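PDB 1N9W: aspartyl-tRNA synthetase 2 from Thermus thermophilus, which attaches L-aspartate, activated by ATP as Asp-AMP, to both tRNA(Asp) and tRNA(Asn) with similar efficiencies. Local coordinates for the interface of chains A and B. Numbering follows the deposited sequence. Chains: chain A/B, aspartyl-tRNA synthetase 2.

The interface of chains A and B. Residues chain A 185-186, 189-190; chain B 116-117, 125, 412-413.
A:Met186 reaches from helix 180-190 into an apolar pocket of chain B, walled by B:Leu116, B:Leu125 and B:Phe413. Its chain is bent twice beyond CB (chi2 38°, chi3 -125°), which turns the terminal methyl CE toward the two leucines and leaves the thioether sulfur obliquely above the CZ-CE1 edge of the phenylalanine ring. CE lies 3.6 Å from the CD2 methyl of B:Leu116 and 3.7 Å from the CD1 methyl of B:Leu125, whose side chain crosses the methionine at about a right angle. The sulfur SD comes within 3.5 Å of the ring atom CZ of B:Phe413, the methionine and phenylalanine chains pointing opposite ways as they pass; this phenylalanine is poorly ordered, so all its contacts here are less certain. Cutting A:Met186 back to an alanine is likely to take from the two leucine methyls the contact with CE and leave a gap beside them.

On either side of the methionine, the same helix adds further contacts. As modelled, the CG2 methyl of A:Ile185 meets the uncertain ring of B:Phe413 at its edge, in the ring plane, 3.9 Å from CE2. One turn on, A:Val189 spreads its two methyls against B:Leu116: CG1 points anti to the backbone N (chi1 175°) and lies 3.5 Å from the carbonyl O of B:Leu116, while CG2 rests 3.9 Å from that leucine's CB. CG1 also sits on the middle of one face of the A:Phe190 ring, and B:Leu125 CB approaches the edge of that ring in plane.

A water also links the chains. It lies 2.9 Å from A:Ile185 O, a backbone carbonyl, and accepts a nearly straight bond from the extended B:Arg117 through NE, at the guanidinium edge.

This largely apolar patch and its two-fold twin contribute to the interface of the synthetase homodimer, fitting one subunit's helix 180-190 against the loop at B:Leu116 and B:Arg117, helix 119-141 and the segment at B:Phe413 of the other.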
ATOM      1  N   ILE A 185     -13.802   6.388  12.035  1.00 18.46           N
ATOM      2  CA  ILE A 185     -13.353   5.934  13.343  1.00 17.62           C
ATOM      3  C   ILE A 185     -11.839   6.126  13.502  1.00 17.34           C
ATOM      4  O   ILE A 185     -11.369   6.625  14.526  1.00 16.85           O
ATOM      5  CB  ILE A 185     -13.699   4.448  13.545  1.00 17.43           C
ATOM      6  CG1 ILE A 185     -15.217   4.284  13.659  1.00 19.03           C
ATOM      7  CG2 ILE A 185     -13.012   3.905  14.790  1.00 18.28           C
ATOM      8  CD1 ILE A 185     -15.668   2.856  13.962  1.00 17.10           C
ATOM      9  N   MET A 186     -11.078   5.730  12.491  1.00 17.52           N
ATOM     10  CA  MET A 186      -9.631   5.867  12.571  1.00 19.66           C
ATOM     11  C   MET A 186      -9.175   7.344  12.642  1.00 20.44           C
ATOM     12  O   MET A 186      -8.094   7.637  13.154  1.00 19.51           O
ATOM     13  CB  MET A 186      -8.999   5.131  11.394  1.00 19.11           C
ATOM     14  CG  MET A 186      -8.234   3.853  11.754  1.00 23.35           C
ATOM     15  SD  MET A 186      -8.894   2.782  13.031  1.00 16.66           S
ATOM     16  CE  MET A 186      -7.482   2.766  14.009  1.00 21.17           C
ATOM     17  N   VAL A 189      -8.754   8.120  15.846  1.00 19.63           N
ATOM     18  CA  VAL A 189      -7.596   7.412  16.406  1.00 20.02           C
ATOM     19  C   VAL A 189      -6.262   8.036  16.034  1.00 20.43           C
ATOM     20  O   VAL A 189      -5.423   8.273  16.904  1.00 19.97           O
ATOM     21  CB  VAL A 189      -7.547   5.935  15.953  1.00 18.31           C
ATOM     22  CG1 VAL A 189      -6.254   5.289  16.455  1.00 18.90           C
ATOM     23  CG2 VAL A 189      -8.765   5.182  16.471  1.00 15.30           C
ATOM     24  N   PHE A 190      -6.082   8.298  14.736  1.00 20.53           N
ATOM     25  CA  PHE A 190      -4.843   8.851  14.180  1.00 18.82           C
ATOM     26  C   PHE A 190      -4.927  10.255  13.584  1.00 18.52           C
ATOM     27  O   PHE A 190      -3.927  10.784  13.090  1.00 17.12           O
ATOM     28  CB  PHE A 190      -4.291   7.885  13.117  1.00 18.17           C
ATOM     29  CG  PHE A 190      -3.748   6.593  13.672  1.00 19.55           C
ATOM     30  CD1 PHE A 190      -4.192   5.364  13.188  1.00 16.70           C
ATOM     31  CD2 PHE A 190      -2.783   6.608  14.680  1.00 21.30           C
ATOM     32  CE1 PHE A 190      -3.660   4.166  13.673  1.00 18.20           C
ATOM     33  CE2 PHE A 190      -2.243   5.417  15.176  1.00 21.43           C
ATOM     34  CZ  PHE A 190      -2.691   4.191  14.685  1.00 20.39           C
TER
ATOM     35  N   LEU B 116      -9.874   2.192  20.776  1.00 24.88           N
ATOM     36  CA  LEU B 116      -8.717   2.155  19.889  1.00 25.80           C
ATOM     37  C   LEU B 116      -7.961   3.480  19.910  1.00 24.20           C
ATOM     38  O   LEU B 116      -6.825   3.564  19.436  1.00 22.34           O
ATOM     39  CB  LEU B 116      -9.166   1.811  18.475  1.00 29.10           C
ATOM     40  CG  LEU B 116      -8.114   1.277  17.509  1.00 31.18           C
ATOM     41  CD1 LEU B 116      -7.058   0.418  18.227  1.00 32.35           C
ATOM     42  CD2 LEU B 116      -8.848   0.466  16.459  1.00 32.54           C
ATOM     43  N   ARG B 117      -8.587   4.506  20.477  1.00 21.31           N
ATOM     44  CA  ARG B 117      -7.952   5.811  20.551  1.00 23.60           C
ATOM     45  C   ARG B 117      -6.822   5.813  21.587  1.00 23.93           C
ATOM     46  O   ARG B 117      -5.931   6.650  21.526  1.00 25.05           O
ATOM     47  CB  ARG B 117      -8.990   6.889  20.887  1.00 20.20           C
ATOM     48  CG  ARG B 117     -10.050   7.105  19.821  1.00 22.54           C
ATOM     49  CD  ARG B 117     -10.975   8.215  20.267  1.00 23.94           C
ATOM     50  NE  ARG B 117     -12.092   8.478  19.372  1.00 19.13           N
ATOM     51  CZ  ARG B 117     -13.005   9.421  19.602  1.00 20.09           C
ATOM     52  NH1 ARG B 117     -12.914  10.169  20.693  1.00 16.52           N
ATOM     53  NH2 ARG B 117     -14.005   9.629  18.747  1.00 15.71           N
ATOM     54  N   LEU B 125      -0.757  -0.534  15.499  1.00 25.22           N
ATOM     55  CA  LEU B 125      -1.159  -0.217  14.134  1.00 26.55           C
ATOM     56  C   LEU B 125      -0.200   0.812  13.520  1.00 23.83           C
ATOM     57  O   LEU B 125       0.080   0.779  12.319  1.00 24.83           O
ATOM     58  CB  LEU B 125      -2.608   0.314  14.113  1.00 27.58           C
ATOM     59  CG  LEU B 125      -3.713  -0.635  14.609  1.00 29.42           C
ATOM     60  CD1 LEU B 125      -5.080   0.038  14.521  1.00 30.79           C
ATOM     61  CD2 LEU B 125      -3.709  -1.908  13.762  1.00 30.98           C
ATOM     62  N   ALA B 412      -6.910  -3.433  13.152  1.00 44.97           N
ATOM     63  CA  ALA B 412      -7.773  -2.315  13.527  1.00 44.01           C
ATOM     64  C   ALA B 412      -9.160  -2.790  13.948  1.00 43.63           C
ATOM     65  O   ALA B 412      -9.635  -2.475  15.039  1.00 42.97           O
ATOM     66  CB  ALA B 412      -7.893  -1.327  12.369  1.00 42.28           C
ATOM     67  N   PHE B 413      -9.809  -3.551  13.077  1.00 44.45           N
ATOM     68  CA  PHE B 413     -11.140  -4.058  13.373  1.00 46.00           C
ATOM     69  C   PHE B 413     -11.222  -5.567  13.124  1.00 47.73           C
ATOM     70  O   PHE B 413     -11.697  -6.006  12.074  1.00 46.80           O
ATOM     71  CB  PHE B 413     -12.184  -3.343  12.514  1.00 45.57           C
ATOM     72  CG  PHE B 413     -12.016  -1.844  12.464  1.00 46.93           C
ATOM     73  CD1 PHE B 413     -11.245  -1.248  11.465  1.00 46.03           C
ATOM     74  CD2 PHE B 413     -12.641  -1.029  13.404  1.00 45.96           C
ATOM     75  CE1 PHE B 413     -11.104   0.133  11.401  1.00 44.48           C
ATOM     76  CE2 PHE B 413     -12.505   0.353  13.349  1.00 45.37           C
ATOM     77  CZ  PHE B 413     -11.736   0.936  12.344  1.00 44.82           C
TER
HETATM   78  O   HOH W   1     -12.646   6.903  17.061  1.00 17.93           O